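Local coordinates for E3 ubiquitin-protein ligase HERC2 (Homo sapiens, PDB 4L1M) that probably transfers ubiquitin to target proteins as a HECT-type E3 ligase and carries the RCC1-like beta-propeller domain described here, at residues 26-31 with 361-366; 172-177 with 200-205. All coordinates share one frame; numbering follows the deposited sequence.

Near the modelled N terminus, 26-31 supplies the first half of contact 1. Strand 45-46 joins the same blade, and the chain then runs through six other four-stranded antiparallel sheets before it returns with 361-366. Contact 1 therefore closes a loop of more than 300 residues. It joins both ends of the domain within one shared propeller blade. Contact 2 is nested inside that loop. It closes a loop of 22 residues that includes strand 196-198, and it lies where one blade passes to the next. The contacts sit on opposite sides of the chain's centre. Contacts 1 and 2 have centres about 36 Å apart and nearest atoms about 23 Å apart.

Contact 1 of 2, residues 26-31 with 361-366; sequences EVIGWG and DTKHIV
Glu26 and Lys363 reach toward each other and meet in a salt bridge. The two side chains cross at about a right angle. Lys363 NZ lies 2.6 Å from Glu26 OE1 and donates a hydrogen bond to it. The ammonium comes in on the syn lone pair of OE1, the side facing the other oxygen. Glu26 OE2 stands further off, at 3.9 Å from Lys363 NZ, so one oxygen carries the bond. Glu26 OE1 also lies beside CG, CD and CE of Lys363. The lysine chain runs extended as far as CE and then bends at chi4 (-73°), which turns NZ in to the carboxylate. Beyond CG the Glu26 chain is extended (chi2 -170°), which carries the carboxylate out to the ammonium.

The salt bridge joins the lead-ins to strands 27-31 and 365-370 of one four-stranded antiparallel blade of the propeller. Strand 374-379 lies between these two in the sheet. Strands 27-31 and 45-46 come from the N-terminal end, and 374-379 and 365-370 from the C-terminal end. Such a shared blade closes the ring, as in many beta-propellers. Ile28 adds an apolar neighbour, with Ile28 CD1 at 4.5 Å from Lys363 NZ. Its backbone pairs with Ala377, the residue that the side chain of Ile365 touches. The backbone N of Glu26 bonds to Ser379 OG on the neighbouring strand 374-379.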
ATOM      1  N   GLU A  26       8.517 -20.018  -1.706  1.00 59.47           N
ATOM      2  CA  GLU A  26       9.293 -19.214  -2.654  1.00 57.29           C
ATOM      3  C   GLU A  26       9.012 -17.736  -2.443  1.00 52.55           C
ATOM      4  O   GLU A  26       7.876 -17.321  -2.287  1.00 49.17           O
ATOM      5  CB  GLU A  26       9.031 -19.641  -4.106  1.00 59.47           C
ATOM      6  CG  GLU A  26       9.659 -21.006  -4.419  1.00 63.53           C
ATOM      7  CD  GLU A  26       9.638 -21.375  -5.894  1.00 66.73           C
ATOM      8  OE1 GLU A  26       9.613 -20.476  -6.750  1.00 66.80           O
ATOM      9  OE2 GLU A  26       9.678 -22.584  -6.217  1.00 71.48           O
ATOM     10  N   VAL A  27      10.094 -16.971  -2.355  1.00 51.55           N
ATOM     11  CA  VAL A  27      10.051 -15.530  -2.273  1.00 49.45           C
ATOM     12  C   VAL A  27      10.974 -14.994  -3.346  1.00 49.62           C
ATOM     13  O   VAL A  27      12.191 -15.121  -3.248  1.00 49.95           O
ATOM     14  CB  VAL A  27      10.531 -14.997  -0.903  1.00 47.98           C
ATOM     15  CG1 VAL A  27      10.392 -13.493  -0.857  1.00 45.83           C
ATOM     16  CG2 VAL A  27       9.734 -15.626   0.223  1.00 48.12           C
ATOM     17  N   ILE A  28      10.376 -14.363  -4.348  1.00 50.71           N
ATOM     18  CA  ILE A  28      11.102 -13.810  -5.483  1.00 51.17           C
ATOM     19  C   ILE A  28      11.112 -12.287  -5.407  1.00 48.12           C
ATOM     20  O   ILE A  28      10.095 -11.669  -5.070  1.00 45.12           O
ATOM     21  CB  ILE A  28      10.447 -14.174  -6.822  1.00 52.70           C
ATOM     22  CG1 ILE A  28       9.894 -15.587  -6.801  1.00 54.93           C
ATOM     23  CG2 ILE A  28      11.455 -14.005  -7.951  1.00 54.51           C
ATOM     24  CD1 ILE A  28      10.941 -16.652  -6.584  1.00 57.09           C
ATOM     25  N   GLY A  29      12.273 -11.701  -5.702  1.00 47.89           N
ATOM     26  CA  GLY A  29      12.426 -10.252  -5.760  1.00 46.01           C
ATOM     27  C   GLY A  29      13.193  -9.827  -6.984  1.00 46.59           C
ATOM     28  O   GLY A  29      13.977 -10.602  -7.542  1.00 47.63           O
ATOM     29  N   TRP A  30      12.931  -8.605  -7.435  1.00 46.13           N
ATOM     30  CA  TRP A  30      13.698  -8.035  -8.535  1.00 47.44           C
ATOM     31  C   TRP A  30      13.610  -6.544  -8.508  1.00 45.26           C
ATOM     32  O   TRP A  30      12.748  -5.992  -7.835  1.00 44.74           O
ATOM     33  CB  TRP A  30      13.256  -8.597  -9.899  1.00 48.94           C
ATOM     34  CG  TRP A  30      11.832  -8.388 -10.233  1.00 47.83           C
ATOM     35  CD1 TRP A  30      11.328  -7.445 -11.085  1.00 48.10           C
ATOM     36  CD2 TRP A  30      10.714  -9.144  -9.761  1.00 47.31           C
ATOM     37  NE1 TRP A  30       9.963  -7.563 -11.161  1.00 47.37           N
ATOM     38  CE2 TRP A  30       9.564  -8.606 -10.365  1.00 47.00           C
ATOM     39  CE3 TRP A  30      10.572 -10.245  -8.906  1.00 48.28           C
ATOM     40  CZ2 TRP A  30       8.287  -9.113 -10.124  1.00 46.11           C
ATOM     41  CZ3 TRP A  30       9.298 -10.746  -8.660  1.00 47.12           C
ATOM     42  CH2 TRP A  30       8.178 -10.181  -9.265  1.00 46.75           C
ATOM     43  N   GLY A  31      14.510  -5.891  -9.240  1.00 45.86           N
ATOM     44  CA  GLY A  31      14.617  -4.429  -9.233  1.00 45.76           C
ATOM     45  C   GLY A  31      15.940  -3.978  -8.643  1.00 46.69           C
ATOM     46  O   GLY A  31      16.915  -4.687  -8.723  1.00 46.91           O
ATOM     47  N   ASP A 361       3.877 -18.248 -13.330  1.00 86.97           N
ATOM     48  CA  ASP A 361       2.576 -18.942 -13.437  1.00 91.27           C
ATOM     49  C   ASP A 361       2.537 -20.258 -12.647  1.00 88.39           C
ATOM     50  O   ASP A 361       1.492 -20.654 -12.147  1.00 87.08           O
ATOM     51  CB  ASP A 361       2.228 -19.221 -14.917  1.00 99.49           C
ATOM     52  CG  ASP A 361       2.472 -18.009 -15.816  1.00105.61           C
ATOM     53  OD1 ASP A 361       1.681 -17.032 -15.771  1.00112.22           O
ATOM     54  OD2 ASP A 361       3.479 -18.033 -16.562  1.00110.00           O
ATOM     55  N   THR A 362       3.685 -20.918 -12.522  1.00 85.25           N
ATOM     56  CA  THR A 362       3.755 -22.267 -11.957  1.00 83.38           C
ATOM     57  C   THR A 362       4.108 -22.352 -10.455  1.00 79.84           C
ATOM     58  O   THR A 362       4.294 -23.451  -9.928  1.00 81.07           O
ATOM     59  CB  THR A 362       4.828 -23.031 -12.713  1.00 85.22           C
ATOM     60  OG1 THR A 362       6.074 -22.350 -12.537  1.00 83.24           O
ATOM     61  CG2 THR A 362       4.483 -23.083 -14.196  1.00 87.02           C
ATOM     62  N   LYS A 363       4.201 -21.205  -9.777  1.00 74.60           N
ATOM     63  CA  LYS A 363       4.715 -21.132  -8.384  1.00 70.04           C
ATOM     64  C   LYS A 363       3.646 -20.901  -7.317  1.00 66.20           C
ATOM     65  O   LYS A 363       3.965 -20.771  -6.145  1.00 62.03           O
ATOM     66  CB  LYS A 363       5.744 -20.009  -8.279  1.00 68.69           C
ATOM     67  CG  LYS A 363       7.026 -20.267  -9.042  1.00 70.73           C
ATOM     68  CD  LYS A 363       7.928 -19.041  -9.002  1.00 69.20           C
ATOM     69  CE  LYS A 363       9.179 -19.215  -9.852  1.00 71.38           C
ATOM     70  NZ  LYS A 363      10.165 -20.137  -9.244  1.00 73.07           N
ATOM     71  N   HIS A 364       2.379 -20.829  -7.728  1.00 65.74           N
ATOM     72  CA  HIS A 364       1.269 -20.597  -6.808  1.00 64.01           C
ATOM     73  C   HIS A 364       1.567 -19.386  -5.940  1.00 59.33           C
ATOM     74  O   HIS A 364       1.651 -19.493  -4.722  1.00 59.35           O
ATOM     75  CB  HIS A 364       1.005 -21.847  -5.947  1.00 66.20           C
ATOM     76  CG  HIS A 364       0.868 -23.110  -6.745  1.00 71.28           C
ATOM     77  ND1 HIS A 364      -0.283 -23.446  -7.437  1.00 73.43           N
ATOM     78  CD2 HIS A 364       1.757 -24.105  -6.992  1.00 73.35           C
ATOM     79  CE1 HIS A 364      -0.100 -24.596  -8.062  1.00 75.68           C
ATOM     80  NE2 HIS A 364       1.128 -25.017  -7.808  1.00 76.44           N
ATOM     81  N   ILE A 365       1.767 -18.243  -6.583  1.00 56.49           N
ATOM     82  CA  ILE A 365       1.984 -16.998  -5.857  1.00 53.50           C
ATOM     83  C   ILE A 365       0.684 -16.589  -5.180  1.00 53.67           C
ATOM     84  O   ILE A 365      -0.392 -16.688  -5.777  1.00 54.46           O
ATOM     85  CB  ILE A 365       2.387 -15.833  -6.788  1.00 51.08           C
ATOM     86  CG1 ILE A 365       3.681 -16.147  -7.531  1.00 51.19           C
ATOM     87  CG2 ILE A 365       2.520 -14.519  -6.006  1.00 48.48           C
ATOM     88  CD1 ILE A 365       4.851 -16.493  -6.655  1.00 50.76           C
ATOM     89  N   VAL A 366       0.803 -16.117  -3.942  1.00 52.47           N
ATOM     90  CA  VAL A 366      -0.342 -15.637  -3.179  1.00 50.47           C
ATOM     91  C   VAL A 366      -0.172 -14.216  -2.696  1.00 47.45           C
ATOM     92  O   VAL A 366      -1.144 -13.596  -2.279  1.00 46.70           O
ATOM     93  CB  VAL A 366      -0.650 -16.558  -1.970  1.00 52.41           C
ATOM     94  CG1 VAL A 366      -0.865 -17.990  -2.445  1.00 54.04           C
ATOM     95  CG2 VAL A 366       0.465 -16.520  -0.919  1.00 52.67           C
TER

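Contact 2 of 2, residues 172-177 with 200-205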
ATOM      1  N   GLY A 172     -16.008   0.286  11.489  1.00 52.77           N
ATOM      2  CA  GLY A 172     -15.939   1.027  10.233  1.00 50.88           C
ATOM      3  C   GLY A 172     -15.621   2.518  10.343  1.00 48.63           C
ATOM      4  O   GLY A 172     -15.847   3.267   9.403  1.00 48.18           O
ATOM      5  N   GLU A 173     -15.092   2.959  11.475  1.00 47.95           N
ATOM      6  CA  GLU A 173     -14.565   4.327  11.581  1.00 46.42           C
ATOM      7  C   GLU A 173     -13.179   4.409  10.976  1.00 43.11           C
ATOM      8  O   GLU A 173     -12.396   3.477  11.090  1.00 44.65           O
ATOM      9  CB  GLU A 173     -14.479   4.769  13.037  1.00 48.32           C
ATOM     10  CG  GLU A 173     -15.820   4.897  13.735  1.00 51.17           C
ATOM     11  CD  GLU A 173     -15.681   5.387  15.173  1.00 53.05           C
ATOM     12  OE1 GLU A 173     -14.643   5.086  15.819  1.00 51.40           O
ATOM     13  OE2 GLU A 173     -16.624   6.073  15.644  1.00 54.72           O
ATOM     14  N   LEU A 174     -12.876   5.541  10.358  1.00 40.74           N
ATOM     15  CA  LEU A 174     -11.576   5.805   9.762  1.00 37.72           C
ATOM     16  C   LEU A 174     -10.896   6.946  10.513  1.00 37.58           C
ATOM     17  O   LEU A 174     -11.485   7.993  10.693  1.00 37.08           O
ATOM     18  CB  LEU A 174     -11.737   6.194   8.299  1.00 36.13           C
ATOM     19  CG  LEU A 174     -10.446   6.668   7.641  1.00 34.53           C
ATOM     20  CD1 LEU A 174      -9.413   5.555   7.651  1.00 33.94           C
ATOM     21  CD2 LEU A 174     -10.690   7.153   6.228  1.00 33.35           C
ATOM     22  N   TYR A 175      -9.653   6.718  10.944  1.00 37.75           N
ATOM     23  CA  TYR A 175      -8.848   7.699  11.673  1.00 37.93           C
ATOM     24  C   TYR A 175      -7.661   8.012  10.806  1.00 37.22           C
ATOM     25  O   TYR A 175      -7.096   7.108  10.219  1.00 35.93           O
ATOM     26  CB  TYR A 175      -8.380   7.132  13.033  1.00 38.87           C
ATOM     27  CG  TYR A 175      -9.509   7.031  14.041  1.00 40.60           C
ATOM     28  CD1 TYR A 175     -10.367   5.948  14.040  1.00 41.23           C
ATOM     29  CD2 TYR A 175      -9.738   8.043  14.954  1.00 42.10           C
ATOM     30  CE1 TYR A 175     -11.407   5.863  14.940  1.00 43.37           C
ATOM     31  CE2 TYR A 175     -10.783   7.983  15.847  1.00 43.85           C
ATOM     32  CZ  TYR A 175     -11.621   6.890  15.844  1.00 44.95           C
ATOM     33  OH  TYR A 175     -12.672   6.821  16.756  1.00 45.84           O
ATOM     34  N   THR A 176      -7.307   9.289  10.700  1.00 38.15           N
ATOM     35  CA  THR A 176      -6.108   9.691   9.990  1.00 38.28           C
ATOM     36  C   THR A 176      -5.298  10.628  10.867  1.00 40.60           C
ATOM     37  O   THR A 176      -5.832  11.215  11.802  1.00 43.59           O
ATOM     38  CB  THR A 176      -6.444  10.429   8.698  1.00 38.65           C
ATOM     39  OG1 THR A 176      -7.422  11.438   8.972  1.00 38.82           O
ATOM     40  CG2 THR A 176      -7.000   9.463   7.652  1.00 37.65           C
ATOM     41  N   TRP A 177      -3.989  10.717  10.610  1.00 40.54           N
ATOM     42  CA  TRP A 177      -3.112  11.633  11.360  1.00 40.41           C
ATOM     43  C   TRP A 177      -1.789  11.827  10.639  1.00 39.80           C
ATOM     44  O   TRP A 177      -1.455  11.082   9.730  1.00 36.72           O
ATOM     45  CB  TRP A 177      -2.907  11.159  12.810  1.00 40.81           C
ATOM     46  CG  TRP A 177      -2.191   9.838  12.980  1.00 40.31           C
ATOM     47  CD1 TRP A 177      -0.871   9.657  13.305  1.00 40.27           C
ATOM     48  CD2 TRP A 177      -2.749   8.520  12.858  1.00 39.62           C
ATOM     49  NE1 TRP A 177      -0.574   8.323  13.378  1.00 39.29           N
ATOM     50  CE2 TRP A 177      -1.701   7.599  13.104  1.00 38.79           C
ATOM     51  CE3 TRP A 177      -4.027   8.024  12.546  1.00 39.28           C
ATOM     52  CZ2 TRP A 177      -1.893   6.214  13.069  1.00 38.88           C
ATOM     53  CZ3 TRP A 177      -4.211   6.638  12.494  1.00 39.57           C
ATOM     54  CH2 TRP A 177      -3.154   5.752  12.770  1.00 38.70           C
ATOM     55  N   ALA A 200     -14.877  12.491  10.309  1.00 45.63           N
ATOM     56  CA  ALA A 200     -16.328  12.741  10.453  1.00 48.40           C
ATOM     57  C   ALA A 200     -17.150  12.584   9.164  1.00 48.77           C
ATOM     58  O   ALA A 200     -18.275  12.139   9.207  1.00 50.30           O
ATOM     59  CB  ALA A 200     -16.564  14.136  11.040  1.00 48.89           C
ATOM     60  N   GLY A 201     -16.587  12.971   8.028  1.00 48.63           N
ATOM     61  CA  GLY A 201     -17.314  12.921   6.766  1.00 49.79           C
ATOM     62  C   GLY A 201     -17.812  11.550   6.346  1.00 50.55           C
ATOM     63  O   GLY A 201     -18.700  11.447   5.500  1.00 50.89           O
ATOM     64  N   LEU A 202     -17.210  10.490   6.883  1.00 50.71           N
ATOM     65  CA  LEU A 202     -17.650   9.119   6.570  1.00 51.97           C
ATOM     66  C   LEU A 202     -18.393   8.463   7.720  1.00 53.94           C
ATOM     67  O   LEU A 202     -18.781   7.331   7.614  1.00 54.33           O
ATOM     68  CB  LEU A 202     -16.441   8.274   6.131  1.00 50.30           C
ATOM     69  CG  LEU A 202     -15.911   8.671   4.746  1.00 48.50           C
ATOM     70  CD1 LEU A 202     -14.499   8.154   4.523  1.00 47.92           C
ATOM     71  CD2 LEU A 202     -16.811   8.164   3.637  1.00 50.05           C
ATOM     72  N   LYS A 203     -18.551   9.183   8.830  1.00 57.71           N
ATOM     73  CA  LYS A 203     -19.293   8.714   9.997  1.00 60.58           C
ATOM     74  C   LYS A 203     -20.681   8.300   9.519  1.00 62.39           C
ATOM     75  O   LYS A 203     -21.341   9.055   8.836  1.00 63.37           O
ATOM     76  CB  LYS A 203     -19.365   9.840  11.047  1.00 63.59           C
ATOM     77  CG  LYS A 203     -19.745   9.426  12.476  1.00 66.57           C
ATOM     78  N   GLY A 204     -21.085   7.075   9.842  1.00 63.71           N
ATOM     79  CA  GLY A 204     -22.376   6.533   9.400  1.00 64.86           C
ATOM     80  C   GLY A 204     -22.231   5.485   8.304  1.00 63.83           C
ATOM     81  O   GLY A 204     -23.146   4.715   8.064  1.00 63.14           O
ATOM     82  N   LEU A 205     -21.078   5.461   7.639  1.00 61.08           N
ATOM     83  CA  LEU A 205     -20.756   4.436   6.671  1.00 59.43           C
ATOM     84  C   LEU A 205     -19.674   3.561   7.253  1.00 58.58           C
ATOM     85  O   LEU A 205     -18.862   4.013   8.044  1.00 58.11           O
ATOM     86  CB  LEU A 205     -20.230   5.057   5.389  1.00 57.46           C
ATOM     87  CG  LEU A 205     -21.222   5.924   4.627  1.00 58.00           C
ATOM     88  CD1 LEU A 205     -20.510   6.609   3.476  1.00 57.19           C
ATOM     89  CD2 LEU A 205     -22.361   5.099   4.109  1.00 59.09           C
TER
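Gly172 faces Leu205. Their CA atoms are the closest such pair across the two segments, 6.9 Å apart. Gly172 O and Leu205 O lie 3.4 Å apart. Both are acceptors, so no hydrogen bond joins them. The backbone of Gly172 instead bonds to that of Val207, just past the second segment. Its positive phi (101°) suits a glycine at this turn.

Glu173 comes next and stays largely clear of 200-205. Glu173 OE1 takes a hydrogen bond of 2.8 Å from Tyr175 OH, within the first segment. The hydroxyl approaches from above the carboxylate plane, about 46° out of it.

Leu174 carries the apolar part of the contact. Its CG lies opposite the backbone N (chi1 172°), and its side chain heads for the second segment. There Leu174 CD2 meets Leu202 CD1 at 4.3 Å, methyl to methyl. Both leucines also touch Trp231 of strand 228-232, so the pair is buried against the next blade. Leu202 sits at the end of the 3-10 segment 200-202. It also starts a type II beta turn, closed by the bond from Leu205 N to Leu202 O.

From Leu174 onward the strand pairs within its own blade, Leu174 with Val199 and Thr176 with Met197. The arrangement belongs to the passage between successive blades of an RCC1-type beta-propeller, where the linking loop packs between a strand of the blade it leaves and one of the blade it enters.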